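Local coordinates for manganese-binding protein (Chlamydia trachomatis, PDB 6NSI), which binds iron, with a preference for Fe(2+), and also manganese and nickel, and delivers them to the membrane permease of an ABC transporter for import into the cytoplasm, at residues 5-10 and 27-32; 88-93 and 171-176; 163-168 and 216-221; 15-20 and 137-142; 52-57 and 74-79. One frame throughout, in Å; residues are numbered along the deposited sequence.

Contact 1: 5-10 and 27-32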
# COMPACT_ATOMS: atom_id res chain seq x y z
N LEU A 5 18.70 2.14 5.15
CA LEU A 5 18.05 2.30 3.85
C LEU A 5 16.67 1.65 3.86
O LEU A 5 16.52 0.51 4.30
CB LEU A 5 18.91 1.68 2.73
CG LEU A 5 18.32 1.81 1.32
CD1 LEU A 5 18.14 3.26 0.95
CD2 LEU A 5 19.14 1.11 0.25
N SER A 6 15.68 2.39 3.38
CA SER A 6 14.35 1.86 3.13
C SER A 6 14.06 1.91 1.63
O SER A 6 14.41 2.88 0.96
CB SER A 6 13.28 2.65 3.88
OG SER A 6 13.44 2.55 5.29
N MET A 7 13.41 0.87 1.11
CA MET A 7 13.16 0.81 -0.33
C MET A 7 12.23 1.94 -0.78
O MET A 7 12.43 2.52 -1.86
CB MET A 7 12.59 -0.55 -0.71
CG MET A 7 13.66 -1.63 -0.89
SD MET A 7 14.88 -1.18 -2.14
CE MET A 7 13.83 -0.89 -3.56
N ASN A 8 11.21 2.28 0.02
CA ASN A 8 10.18 3.23 -0.40
C ASN A 8 9.71 4.04 0.82
O ASN A 8 10.15 3.80 1.95
CB ASN A 8 9.02 2.50 -1.08
CG ASN A 8 8.32 1.50 -0.16
OD1 ASN A 8 7.83 1.85 0.93
ND2 ASN A 8 8.24 0.25 -0.60
N ARG A 9 8.79 4.99 0.58
CA ARG A 9 8.40 5.92 1.64
C ARG A 9 7.41 5.30 2.63
O ARG A 9 7.35 5.71 3.79
CB ARG A 9 7.80 7.19 1.06
CG ARG A 9 8.83 8.12 0.46
CD ARG A 9 9.71 8.75 1.54
NE ARG A 9 8.92 9.51 2.50
CZ ARG A 9 8.37 10.69 2.23
NH1 ARG A 9 8.53 11.24 1.04
NH2 ARG A 9 7.66 11.33 3.16
N MET A 10 6.62 4.33 2.17
CA MET A 10 5.70 3.65 3.08
C MET A 10 6.48 2.94 4.18
O MET A 10 6.06 2.92 5.35
CB MET A 10 4.83 2.68 2.29
CG MET A 10 3.97 3.40 1.24
SD MET A 10 4.80 3.65 -0.36
CE MET A 10 4.68 1.98 -1.01
N VAL A 27 15.91 6.79 1.49
CA VAL A 27 14.90 6.05 0.77
C VAL A 27 15.34 5.95 -0.68
O VAL A 27 15.81 6.93 -1.27
CB VAL A 27 13.50 6.70 0.89
CG1 VAL A 27 13.46 8.10 0.24
CG2 VAL A 27 12.46 5.80 0.28
N LEU A 28 15.25 4.75 -1.24
CA LEU A 28 15.60 4.51 -2.66
C LEU A 28 14.55 5.06 -3.63
O LEU A 28 14.91 5.78 -4.53
CB LEU A 28 15.74 3.02 -2.87
CG LEU A 28 17.05 2.60 -3.53
CD1 LEU A 28 18.21 2.97 -2.63
CD2 LEU A 28 17.03 1.12 -3.83
N ILE A 29 13.29 4.76 -3.38
CA ILE A 29 12.20 5.10 -4.33
C ILE A 29 11.28 6.13 -3.67
O ILE A 29 10.81 5.89 -2.57
CB ILE A 29 11.43 3.82 -4.70
CG1 ILE A 29 12.34 2.71 -5.21
CG2 ILE A 29 10.27 4.11 -5.64
CD1 ILE A 29 11.65 1.41 -5.41
N ASP A 30 11.10 7.25 -4.34
CA ASP A 30 10.16 8.27 -3.90
C ASP A 30 9.64 9.01 -5.12
O ASP A 30 10.13 8.82 -6.25
CB ASP A 30 10.79 9.26 -2.91
CG ASP A 30 9.74 10.09 -2.15
OD1 ASP A 30 8.53 9.94 -2.42
OD2 ASP A 30 10.13 10.89 -1.27
N GLY A 31 8.61 9.84 -4.89
CA GLY A 31 8.06 10.68 -5.94
C GLY A 31 7.05 9.96 -6.82
O GLY A 31 6.34 9.05 -6.40
N ALA A 32 7.03 10.38 -8.07
CA ALA A 32 6.03 9.90 -9.02
C ALA A 32 6.43 8.61 -9.73
O ALA A 32 5.92 8.34 -10.83
CB ALA A 32 5.74 10.99 -10.05
O HOH W 1 8.31 5.71 -2.02
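The beta-alpha-beta unit formed by strand 3-6, helix 9-19 and strand 24-27 brings S6 beside V27 in a parallel bridge, with both side chains on the face that also meets C12 of the helix. L28 N closes the bridge on S6 O over 3.0 Å, approaching nearly along the C=O axis; one residue on, I29 N reaches M7 O at 2.8 Å, tilted 27° from the carbonyl plane. V27 CG2 packs on the backbone of N8, 3.3 Å from N8 C. Apolar side chains fill in beside these bonds: L5 CD2 meets L28 CD1 at 3.6 Å, and M7 SD lies against L28 CD2. The M7 chain folds at chi2 and chi3, and its CE comes to rest on I29 CD1. Farther along, R9 NH1 makes a salt bridge to D30 OD2 at 2.8 Å, within the guanidinium plane and on the syn side of the carboxylate, although the two planes stand 81° apart. R9 NE and NH2 are taken up by D13 and D264 O. A water completes the seam by accepting from R9 N at 2.7 Å and donating to I29 O at 2.6 Å. N8 sits at the N-cap of the helix, its OD1 bonded to I11 N. Strand ends that part, one into a helix and one into a loop running on toward the iron ligand H36, are typical of the ligand-facing edge of the parallel sheet in an alpha/beta lobe of a solute-binding protein.

Contact 2: 88-93 and 171-176; sequences NCFDLL and FSYFTR
The extended chain at L93 passes the first turn of helix 172-178 with its CA 7.6 Å from that of Y173, close enough for L93 N to donate to Y173 OH. This bond is 2.9 Å long and nearly straight, at 165°. The phenol oxygen is also hydrogen-bonded to D100 O, while L93 itself pairs through its backbone with D100, which ties loop, ring and D100 together. The L93 and Y173 side chains run antiparallel alongside one another. CD1 of L93 lies over one face of the Y173 ring, 3.7 Å from its centroid. The F90 ring turns its edge to the same hydroxyl, with CE2 3.7 Å from Y173 OH. In the two-lobed fold of this metal-binding family, the iron is held between the lobes, and the Y173 side chain comes within about 4 Å of that of the iron ligand H102. At the outer side R176 reaches to the loop tip to tip with L93, its chain extended through chi1 and chi2 and bent at chi3. R176 NH1 donates to D91 O at 3.0 Å, almost in the guanidinium plane, and NH2 adds a weak bond to the same oxygen. L93 CD2 presses on R176 NH1 at 3.3 Å.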
# COMPACT_ATOMS: atom_id res chain seq x y z
N ASN A 88 2.25 -16.04 10.10
CA ASN A 88 0.85 -15.92 9.70
C ASN A 88 0.23 -14.67 10.32
O ASN A 88 -0.92 -14.69 10.78
CB ASN A 88 0.06 -17.18 10.07
CG ASN A 88 -1.01 -17.54 9.02
OD1 ASN A 88 -1.11 -16.92 7.96
ND2 ASN A 88 -1.81 -18.55 9.33
N CYS A 89 1.00 -13.57 10.36
CA CYS A 89 0.45 -12.29 10.78
C CYS A 89 -0.69 -11.85 9.88
O CYS A 89 -1.60 -11.13 10.32
CB CYS A 89 1.55 -11.21 10.79
SG CYS A 89 2.82 -11.41 12.07
N PHE A 90 -0.67 -12.27 8.61
CA PHE A 90 -1.74 -11.96 7.69
C PHE A 90 -1.86 -13.09 6.67
O PHE A 90 -1.00 -13.96 6.57
CB PHE A 90 -1.51 -10.61 6.98
CG PHE A 90 -0.50 -10.66 5.86
CD1 PHE A 90 0.84 -10.81 6.12
CD2 PHE A 90 -0.91 -10.54 4.54
CE1 PHE A 90 1.77 -10.86 5.10
CE2 PHE A 90 0.01 -10.58 3.50
CZ PHE A 90 1.35 -10.74 3.78
N ASP A 91 -2.96 -13.06 5.94
CA ASP A 91 -3.20 -13.99 4.85
C ASP A 91 -2.83 -13.30 3.55
O ASP A 91 -3.45 -12.29 3.18
CB ASP A 91 -4.66 -14.45 4.83
CG ASP A 91 -5.04 -15.26 6.07
OD1 ASP A 91 -4.16 -15.94 6.65
OD2 ASP A 91 -6.23 -15.22 6.46
N LEU A 92 -1.81 -13.83 2.87
CA LEU A 92 -1.37 -13.28 1.59
C LEU A 92 -2.48 -13.32 0.55
O LEU A 92 -3.16 -14.33 0.39
CB LEU A 92 -0.17 -14.09 1.08
CG LEU A 92 0.58 -13.60 -0.15
CD1 LEU A 92 1.10 -12.20 0.09
CD2 LEU A 92 1.74 -14.55 -0.46
N LEU A 93 -2.65 -12.22 -0.17
CA LEU A 93 -3.50 -12.23 -1.35
C LEU A 93 -2.64 -12.40 -2.59
O LEU A 93 -1.44 -12.13 -2.58
CB LEU A 93 -4.33 -10.94 -1.45
CG LEU A 93 -5.25 -10.73 -0.25
CD1 LEU A 93 -5.92 -9.36 -0.29
CD2 LEU A 93 -6.28 -11.85 -0.16
N PHE A 171 -5.62 -1.99 -3.82
CA PHE A 171 -6.45 -1.84 -2.63
C PHE A 171 -7.19 -3.13 -2.25
O PHE A 171 -8.22 -3.08 -1.57
CB PHE A 171 -7.42 -0.68 -2.82
CG PHE A 171 -6.72 0.65 -3.06
CD1 PHE A 171 -6.44 1.08 -4.35
CD2 PHE A 171 -6.32 1.44 -1.99
CE1 PHE A 171 -5.79 2.30 -4.57
CE2 PHE A 171 -5.67 2.66 -2.20
CZ PHE A 171 -5.41 3.10 -3.49
N SER A 172 -6.66 -4.29 -2.65
CA SER A 172 -7.33 -5.53 -2.26
C SER A 172 -7.30 -5.75 -0.75
O SER A 172 -8.30 -6.17 -0.16
CB SER A 172 -6.72 -6.73 -3.00
OG SER A 172 -7.19 -6.78 -4.33
N TYR A 173 -6.15 -5.49 -0.10
CA TYR A 173 -6.10 -5.65 1.35
C TYR A 173 -7.02 -4.65 2.05
O TYR A 173 -7.75 -5.00 2.99
CB TYR A 173 -4.66 -5.49 1.85
CG TYR A 173 -3.76 -6.60 1.39
CD1 TYR A 173 -2.95 -6.44 0.27
CD2 TYR A 173 -3.71 -7.81 2.07
CE1 TYR A 173 -2.12 -7.45 -0.16
CE2 TYR A 173 -2.90 -8.83 1.64
CZ TYR A 173 -2.09 -8.65 0.53
OH TYR A 173 -1.27 -9.68 0.11
N PHE A 174 -6.95 -3.39 1.62
CA PHE A 174 -7.85 -2.34 2.09
C PHE A 174 -9.30 -2.79 2.01
O PHE A 174 -10.08 -2.64 2.96
CB PHE A 174 -7.58 -1.09 1.23
CG PHE A 174 -8.40 0.12 1.59
CD1 PHE A 174 -9.68 0.30 1.06
CD2 PHE A 174 -7.86 1.10 2.41
CE1 PHE A 174 -10.42 1.42 1.38
CE2 PHE A 174 -8.59 2.22 2.74
CZ PHE A 174 -9.87 2.39 2.21
N THR A 175 -9.69 -3.31 0.84
CA THR A 175 -11.08 -3.68 0.59
C THR A 175 -11.52 -4.84 1.47
O THR A 175 -12.63 -4.85 2.01
CB THR A 175 -11.23 -4.06 -0.89
OG1 THR A 175 -10.94 -2.92 -1.73
CG2 THR A 175 -12.63 -4.62 -1.15
N ARG A 176 -10.66 -5.85 1.60
CA ARG A 176 -10.96 -7.01 2.43
C ARG A 176 -11.13 -6.62 3.90
O ARG A 176 -12.03 -7.11 4.58
CB ARG A 176 -9.84 -8.06 2.26
CG ARG A 176 -10.16 -9.46 2.82
CD ARG A 176 -8.94 -10.41 2.73
NE ARG A 176 -7.78 -9.90 3.48
CZ ARG A 176 -6.62 -10.55 3.64
NH1 ARG A 176 -6.42 -11.75 3.09
NH2 ARG A 176 -5.63 -9.99 4.36

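Contact 3: 163-168 and 216-221; sequences YLVTGH and EYISAN. With FE (Fe (III) ion), chain B; NA (sodium ion), chain C.
Y163 and N221 lie stacked, ring against amide, with their planes only 10° apart although the two side chains cross at about a right angle. N221 CG sits 3.6 Å above the Y163 ring plane, displaced toward the rim, and N221 CB makes a CH-pi contact 4.0 Å from the ring centroid. Y217 approaches the same ring differently: its OH comes in at the edge, in the plane, 3.3 Å from Y163 CD1. That hydroxyl is hydrogen-bonded to S192 O, which fixes where the phenol end rests. Y163 also makes a cation-pi contact with R193. These residues join strand 164-165 to helix 208-221, which packs on the short parallel sheet of the second lobe. Deeper in, V165 and Y217 point opposite ways as they pass, V165 CG2 meeting Y217 CE1 at 3.7 Å. The same methyl lies 4.2 Å from I218 CG1, and L237 and I195 also pack on V165. Past the strand, the chain continues to H168, whose NE2 binds the iron together with H36, H102 and D260, while its ND1 is hydrogen-bonded to E229. T166 OG1 donates to H168 O at 2.6 Å. Near the C-terminal end of the helix, S219 O binds a sodium ion at 2.3 Å, with D222 and a water as further ligands.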
# COMPACT_ATOMS: atom_id res chain seq x y z
N TYR A 163 -18.08 -0.61 -3.28
CA TYR A 163 -17.55 -1.20 -4.51
C TYR A 163 -16.51 -0.21 -4.99
O TYR A 163 -16.87 0.93 -5.35
CB TYR A 163 -18.66 -1.42 -5.55
CG TYR A 163 -19.67 -2.46 -5.10
CD1 TYR A 163 -19.41 -3.81 -5.28
CD2 TYR A 163 -20.84 -2.09 -4.45
CE1 TYR A 163 -20.31 -4.78 -4.85
CE2 TYR A 163 -21.75 -3.05 -4.00
CZ TYR A 163 -21.48 -4.39 -4.21
OH TYR A 163 -22.36 -5.34 -3.78
N LEU A 164 -15.24 -0.62 -4.94
CA LEU A 164 -14.10 0.28 -5.09
C LEU A 164 -13.43 0.05 -6.45
O LEU A 164 -12.74 -0.96 -6.65
CB LEU A 164 -13.11 0.07 -3.95
CG LEU A 164 -11.83 0.92 -4.00
CD1 LEU A 164 -12.15 2.42 -4.02
CD2 LEU A 164 -10.94 0.54 -2.83
N VAL A 165 -13.61 1.00 -7.36
CA VAL A 165 -13.04 0.91 -8.71
C VAL A 165 -11.82 1.83 -8.77
O VAL A 165 -11.95 3.05 -8.63
CB VAL A 165 -14.08 1.29 -9.78
CG1 VAL A 165 -13.45 1.18 -11.19
CG2 VAL A 165 -15.33 0.41 -9.68
N THR A 166 -10.64 1.25 -8.97
CA THR A 166 -9.41 2.02 -8.98
C THR A 166 -8.61 1.76 -10.26
O THR A 166 -9.00 0.96 -11.11
CB THR A 166 -8.53 1.69 -7.77
OG1 THR A 166 -8.07 0.34 -7.90
CG2 THR A 166 -9.33 1.87 -6.48
N GLY A 167 -7.47 2.46 -10.36
CA GLY A 167 -6.64 2.36 -11.55
C GLY A 167 -5.99 1.00 -11.71
O GLY A 167 -6.07 0.38 -12.78
N HIS A 168 -5.28 0.54 -10.66
CA HIS A 168 -4.79 -0.84 -10.62
C HIS A 168 -5.16 -1.46 -9.28
O HIS A 168 -5.77 -0.82 -8.42
CB HIS A 168 -3.28 -0.95 -10.93
CG HIS A 168 -2.34 -0.60 -9.80
ND1 HIS A 168 -2.25 0.68 -9.27
CD2 HIS A 168 -1.35 -1.32 -9.21
CE1 HIS A 168 -1.29 0.70 -8.36
NE2 HIS A 168 -0.73 -0.49 -8.31
N GLU A 216 -18.78 -3.33 -17.25
CA GLU A 216 -19.90 -4.18 -16.84
C GLU A 216 -20.02 -4.24 -15.31
O GLU A 216 -21.13 -4.26 -14.77
CB GLU A 216 -19.74 -5.57 -17.44
CG GLU A 216 -19.84 -5.60 -18.97
CD GLU A 216 -19.99 -7.01 -19.53
OE1 GLU A 216 -19.35 -7.95 -19.02
OE2 GLU A 216 -20.74 -7.19 -20.50
N TYR A 217 -18.88 -4.28 -14.62
CA TYR A 217 -18.91 -4.22 -13.15
C TYR A 217 -19.55 -2.92 -12.67
O TYR A 217 -20.35 -2.94 -11.73
CB TYR A 217 -17.48 -4.34 -12.62
CG TYR A 217 -17.28 -4.25 -11.12
CD1 TYR A 217 -17.20 -3.01 -10.48
CD2 TYR A 217 -17.09 -5.39 -10.34
CE1 TYR A 217 -16.95 -2.91 -9.10
CE2 TYR A 217 -16.85 -5.31 -8.95
CZ TYR A 217 -16.78 -4.06 -8.35
OH TYR A 217 -16.53 -3.94 -6.98
N ILE A 218 -19.19 -1.79 -13.28
CA ILE A 218 -19.76 -0.51 -12.87
C ILE A 218 -21.28 -0.52 -13.04
O ILE A 218 -22.02 -0.09 -12.16
CB ILE A 218 -19.10 0.64 -13.68
CG1 ILE A 218 -17.75 1.01 -13.09
CG2 ILE A 218 -20.02 1.86 -13.77
CD1 ILE A 218 -16.94 1.89 -14.04
N SER A 219 -21.76 -1.05 -14.16
CA SER A 219 -23.19 -1.06 -14.39
C SER A 219 -23.90 -2.13 -13.55
O SER A 219 -25.02 -1.91 -13.09
CB SER A 219 -23.48 -1.22 -15.88
OG SER A 219 -23.53 -2.58 -16.24
N ALA A 220 -23.24 -3.26 -13.29
CA ALA A 220 -23.87 -4.29 -12.46
C ALA A 220 -24.02 -3.81 -11.03
O ALA A 220 -25.05 -4.07 -10.40
CB ALA A 220 -23.05 -5.59 -12.50
N ASN A 221 -23.02 -3.11 -10.50
CA ASN A 221 -23.03 -2.65 -9.12
C ASN A 221 -23.47 -1.20 -8.97
O ASN A 221 -23.44 -0.68 -7.85
CB ASN A 221 -21.66 -2.86 -8.49
CG ASN A 221 -21.28 -4.32 -8.43
OD1 ASN A 221 -20.20 -4.72 -8.88
ND2 ASN A 221 -22.18 -5.13 -7.92
FE FE B . 1.01 -1.18 -7.06
NA NA C . -27.11 -0.93 -13.15
O HOH W 2 -27.52 -2.77 -11.48

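Contact 4: 15-20 and 137-142; sequences VSRITG and DQILSE
R17 NH2 meets the carboxylate of E142 with both oxygens close, OE1 at 2.8 Å and OE2 at 2.9 Å, in a salt bridge between two helices. The carboxylate carbon lies at the edge of the guanidinium, in its plane, and the two flat groups are turned 38° from each other. One face of the guanidinium rests on I139, whose CB stands 3.7 Å above the plane, offset toward the rim. I139 CD1 comes to 3.5 Å from R17 NH2. Bends at chi2 and chi3 fold the R17 chain over I139. E142 is itself steadied from within its helix: Q138 NE2 donates to E142 OE1 at 2.9 Å, on the anti lone pair and in the plane of the Q138 amide. Beneath the polar layer I18 CG1 only grazes I139 CG2. The segment axes approach no nearer than 9.5 Å, and at 137° they cross obliquely, in a broadly antiparallel sense. I18 O is also bonded to N135 of helix 129-154. On the inner side, V15 and I18 pack on M117, A118 and L121 of helix 107-124, and V15 and S16 touch N25 of strand 24-27, leaving helix 9-19 between that strand and the two long helices.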
# COMPACT_ATOMS: atom_id res chain seq x y z
N VAL A 15 10.15 3.63 9.66
CA VAL A 15 11.50 3.44 10.21
C VAL A 15 11.98 4.72 10.89
O VAL A 15 12.49 4.69 12.01
CB VAL A 15 12.48 2.98 9.11
CG1 VAL A 15 13.90 2.93 9.66
CG2 VAL A 15 12.10 1.62 8.57
N SER A 16 11.82 5.86 10.21
CA SER A 16 12.32 7.12 10.73
C SER A 16 11.65 7.50 12.04
O SER A 16 12.26 8.18 12.88
CB SER A 16 12.12 8.23 9.70
OG SER A 16 12.78 7.91 8.48
N ARG A 17 10.39 7.08 12.24
CA ARG A 17 9.69 7.36 13.49
C ARG A 17 10.24 6.51 14.63
O ARG A 17 10.29 6.98 15.77
CB ARG A 17 8.18 7.12 13.33
CG ARG A 17 7.38 8.31 12.79
CD ARG A 17 7.09 9.34 13.89
NE ARG A 17 5.78 9.18 14.53
CZ ARG A 17 5.59 8.76 15.78
NH1 ARG A 17 6.63 8.43 16.55
NH2 ARG A 17 4.36 8.67 16.28
N ILE A 18 10.65 5.28 14.35
CA ILE A 18 11.25 4.45 15.39
C ILE A 18 12.62 4.99 15.78
O ILE A 18 12.95 5.04 16.97
CB ILE A 18 11.35 2.99 14.93
CG1 ILE A 18 9.96 2.38 14.76
CG2 ILE A 18 12.18 2.17 15.93
CD1 ILE A 18 9.99 1.07 14.01
N THR A 19 13.43 5.41 14.81
CA THR A 19 14.81 5.79 15.11
C THR A 19 14.96 7.25 15.52
O THR A 19 15.88 7.56 16.29
CB THR A 19 15.73 5.53 13.91
OG1 THR A 19 15.32 6.31 12.77
CG2 THR A 19 15.77 4.06 13.54
N GLY A 20 14.09 8.13 15.05
CA GLY A 20 14.30 9.55 15.25
C GLY A 20 15.69 10.00 14.85
O GLY A 20 16.24 9.59 13.82
N ASP A 137 6.63 2.07 20.44
CA ASP A 137 5.41 2.06 21.22
C ASP A 137 4.49 3.20 20.82
O ASP A 137 3.28 3.01 20.68
CB ASP A 137 5.74 2.16 22.71
CG ASP A 137 6.49 0.96 23.22
OD1 ASP A 137 6.48 -0.08 22.52
OD2 ASP A 137 7.09 1.05 24.32
N GLN A 138 5.06 4.39 20.61
CA GLN A 138 4.23 5.54 20.28
C GLN A 138 3.60 5.38 18.90
O GLN A 138 2.38 5.52 18.75
CB GLN A 138 5.06 6.82 20.36
CG GLN A 138 4.21 8.08 20.38
CD GLN A 138 3.00 7.98 21.32
OE1 GLN A 138 3.10 7.45 22.44
NE2 GLN A 138 1.86 8.50 20.88
N ILE A 139 4.40 5.09 17.87
CA ILE A 139 3.82 5.04 16.53
C ILE A 139 2.86 3.87 16.40
O ILE A 139 1.80 3.98 15.77
CB ILE A 139 4.93 5.01 15.45
CG1 ILE A 139 4.29 5.10 14.05
CG2 ILE A 139 5.81 3.77 15.57
CD1 ILE A 139 3.27 6.24 13.94
N LEU A 140 3.18 2.74 17.04
CA LEU A 140 2.30 1.57 16.97
C LEU A 140 0.93 1.85 17.57
O LEU A 140 -0.09 1.40 17.04
CB LEU A 140 2.95 0.38 17.67
CG LEU A 140 4.05 -0.34 16.88
CD1 LEU A 140 4.82 -1.30 17.81
CD2 LEU A 140 3.43 -1.06 15.70
N SER A 141 0.87 2.59 18.69
CA SER A 141 -0.43 2.90 19.27
C SER A 141 -1.15 3.98 18.46
O SER A 141 -2.39 4.02 18.43
CB SER A 141 -0.28 3.34 20.72
OG SER A 141 0.40 4.57 20.77
N GLU A 142 -0.39 4.87 17.82
CA GLU A 142 -1.01 5.83 16.92
C GLU A 142 -1.62 5.12 15.70
O GLU A 142 -2.71 5.49 15.24
CB GLU A 142 0.01 6.88 16.50
CG GLU A 142 0.28 7.94 17.56
CD GLU A 142 1.42 8.88 17.19
OE1 GLU A 142 2.25 9.21 18.07
OE2 GLU A 142 1.50 9.28 16.01

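Contact 5: 52-57 and 74-79; sequences QLIFCN and NPKVVD
I54 N donates to K76 O over 2.8 Å in a nearly straight bond of 172°, the donor standing well above the carbonyl plane. This is the first rung between strands 54-56 and 77-79, the parallel strands of a beta-alpha-beta unit whose connection is helix 65-71. The next bond returns from V78 N to I54 O at 2.8 Å, and C56 N then reaches V78 O at 2.9 Å, giving the alternation expected of parallel pairing. I54 O also receives a CA-H...O contact from V77. The two short strands are twisted against each other by 23°. F55 and V78 project together from one face. F55 ring atom CD2 comes to 3.5 Å from V78 CB; A120 and L121 of helix 107-124 pack against the same ring. On the opposite face, shared with D79, I54, C56 and V77 rest on L71 of the connecting helix. Strand 77-79 is entered through a type I turn from N74 to V77, stiffened by an Asx turn in which N74 OD1 accepts from K76 N at 2.8 Å. K76, extended beyond CG, lays its CG 4.0 Å from Q52 O and sends NZ on to M48 O and S51 O. At the end of strand 77-79, D79 OD1 caps Q82 N at the start of helix 80-85, and N57 ND2 bonds to P101 O. On the L71 side, C56 SG lies 3.7 Å from V77 CG1.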
# COMPACT_ATOMS: atom_id res chain seq x y z
N GLN A 52 23.38 0.22 6.92
CA GLN A 52 23.50 -0.89 7.87
C GLN A 52 22.38 -1.91 7.73
O GLN A 52 22.57 -3.08 8.09
CB GLN A 52 23.51 -0.37 9.31
CG GLN A 52 24.66 0.58 9.65
CD GLN A 52 26.03 -0.01 9.38
OE1 GLN A 52 26.30 -1.17 9.71
NE2 GLN A 52 26.91 0.78 8.78
N LEU A 53 21.22 -1.47 7.24
CA LEU A 53 20.04 -2.31 7.08
C LEU A 53 19.31 -1.81 5.84
O LEU A 53 19.28 -0.60 5.59
CB LEU A 53 19.11 -2.23 8.30
CG LEU A 53 19.51 -2.89 9.63
CD1 LEU A 53 18.52 -2.50 10.73
CD2 LEU A 53 19.58 -4.40 9.46
N ILE A 54 18.74 -2.74 5.07
CA ILE A 54 17.95 -2.43 3.88
C ILE A 54 16.56 -3.01 4.07
O ILE A 54 16.39 -4.24 4.04
CB ILE A 54 18.58 -2.98 2.60
CG1 ILE A 54 19.95 -2.35 2.37
CG2 ILE A 54 17.65 -2.74 1.41
CD1 ILE A 54 20.74 -3.01 1.24
N PHE A 55 15.57 -2.15 4.25
CA PHE A 55 14.20 -2.57 4.52
C PHE A 55 13.41 -2.68 3.22
O PHE A 55 13.24 -1.69 2.49
CB PHE A 55 13.54 -1.59 5.50
CG PHE A 55 13.98 -1.77 6.93
CD1 PHE A 55 14.88 -0.88 7.51
CD2 PHE A 55 13.48 -2.82 7.69
CE1 PHE A 55 15.28 -1.04 8.83
CE2 PHE A 55 13.88 -2.98 9.02
CZ PHE A 55 14.78 -2.10 9.59
N CYS A 56 12.95 -3.90 2.91
CA CYS A 56 12.20 -4.23 1.70
C CYS A 56 10.78 -4.64 2.05
O CYS A 56 10.51 -5.18 3.13
CB CYS A 56 12.85 -5.37 0.94
SG CYS A 56 14.55 -5.06 0.53
N ASN A 57 9.88 -4.44 1.09
CA ASN A 57 8.51 -4.91 1.24
C ASN A 57 8.42 -6.42 1.07
O ASN A 57 7.63 -7.07 1.75
CB ASN A 57 7.59 -4.23 0.21
CG ASN A 57 6.13 -4.54 0.45
OD1 ASN A 57 5.49 -3.85 1.22
ND2 ASN A 57 5.59 -5.56 -0.22
N ASN A 74 21.48 -10.74 0.27
CA ASN A 74 22.13 -9.65 0.98
C ASN A 74 21.80 -9.73 2.47
O ASN A 74 20.62 -9.62 2.83
CB ASN A 74 21.68 -8.32 0.40
CG ASN A 74 22.50 -7.17 0.88
OD1 ASN A 74 22.87 -7.10 2.05
ND2 ASN A 74 22.80 -6.24 -0.02
N PRO A 75 22.79 -9.92 3.35
CA PRO A 75 22.49 -10.02 4.79
C PRO A 75 21.91 -8.75 5.39
O PRO A 75 21.32 -8.82 6.47
CB PRO A 75 23.86 -10.34 5.41
CG PRO A 75 24.76 -10.71 4.27
CD PRO A 75 24.23 -10.03 3.06
N LYS A 76 22.05 -7.60 4.72
CA LYS A 76 21.43 -6.37 5.21
C LYS A 76 19.91 -6.33 5.00
O LYS A 76 19.25 -5.47 5.59
CB LYS A 76 22.02 -5.14 4.51
CG LYS A 76 23.49 -4.94 4.72
CD LYS A 76 23.98 -3.72 3.96
CE LYS A 76 25.47 -3.54 4.21
NZ LYS A 76 26.06 -2.44 3.38
N VAL A 77 19.35 -7.20 4.17
CA VAL A 77 17.95 -7.06 3.78
C VAL A 77 17.04 -7.55 4.90
O VAL A 77 17.21 -8.67 5.42
CB VAL A 77 17.66 -7.81 2.47
CG1 VAL A 77 16.17 -7.88 2.24
CG2 VAL A 77 18.33 -7.12 1.29
N VAL A 78 16.09 -6.71 5.29
CA VAL A 78 14.96 -7.07 6.14
C VAL A 78 13.74 -7.15 5.22
O VAL A 78 13.28 -6.13 4.70
CB VAL A 78 14.74 -6.05 7.26
CG1 VAL A 78 13.44 -6.37 8.00
CG2 VAL A 78 15.93 -6.02 8.22
N ASP A 79 13.23 -8.37 4.99
CA ASP A 79 12.09 -8.62 4.11
C ASP A 79 10.82 -8.60 4.96
O ASP A 79 10.41 -9.61 5.53
CB ASP A 79 12.26 -9.94 3.37
CG ASP A 79 11.18 -10.17 2.30
OD1 ASP A 79 10.02 -9.76 2.51
OD2 ASP A 79 11.49 -10.79 1.27

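In the fold
Contacts 1 and 5 belong to one parallel sheet: strands 3-6 and 54-56 are neighbours, L5 bonding through its backbone to L53 and F55. Both are backbone-bonded with apolar packing, contact 1 adding a salt bridge and a water, but contact 1 is buried whereas contact 5, at an outer strand, is partly open. Contact 4 shares helix 9-19 with contact 1 and depends on a charged pair at the surface, although V15 still touches S6 and F55. Across the chain's centre from contact 1, contacts 2 and 3 meet where L164 packs on F171, F174 and T175; both use tyrosine rings, contact 2 adding hydrogen bonds to main chain and contact 3 a ring-amide stack.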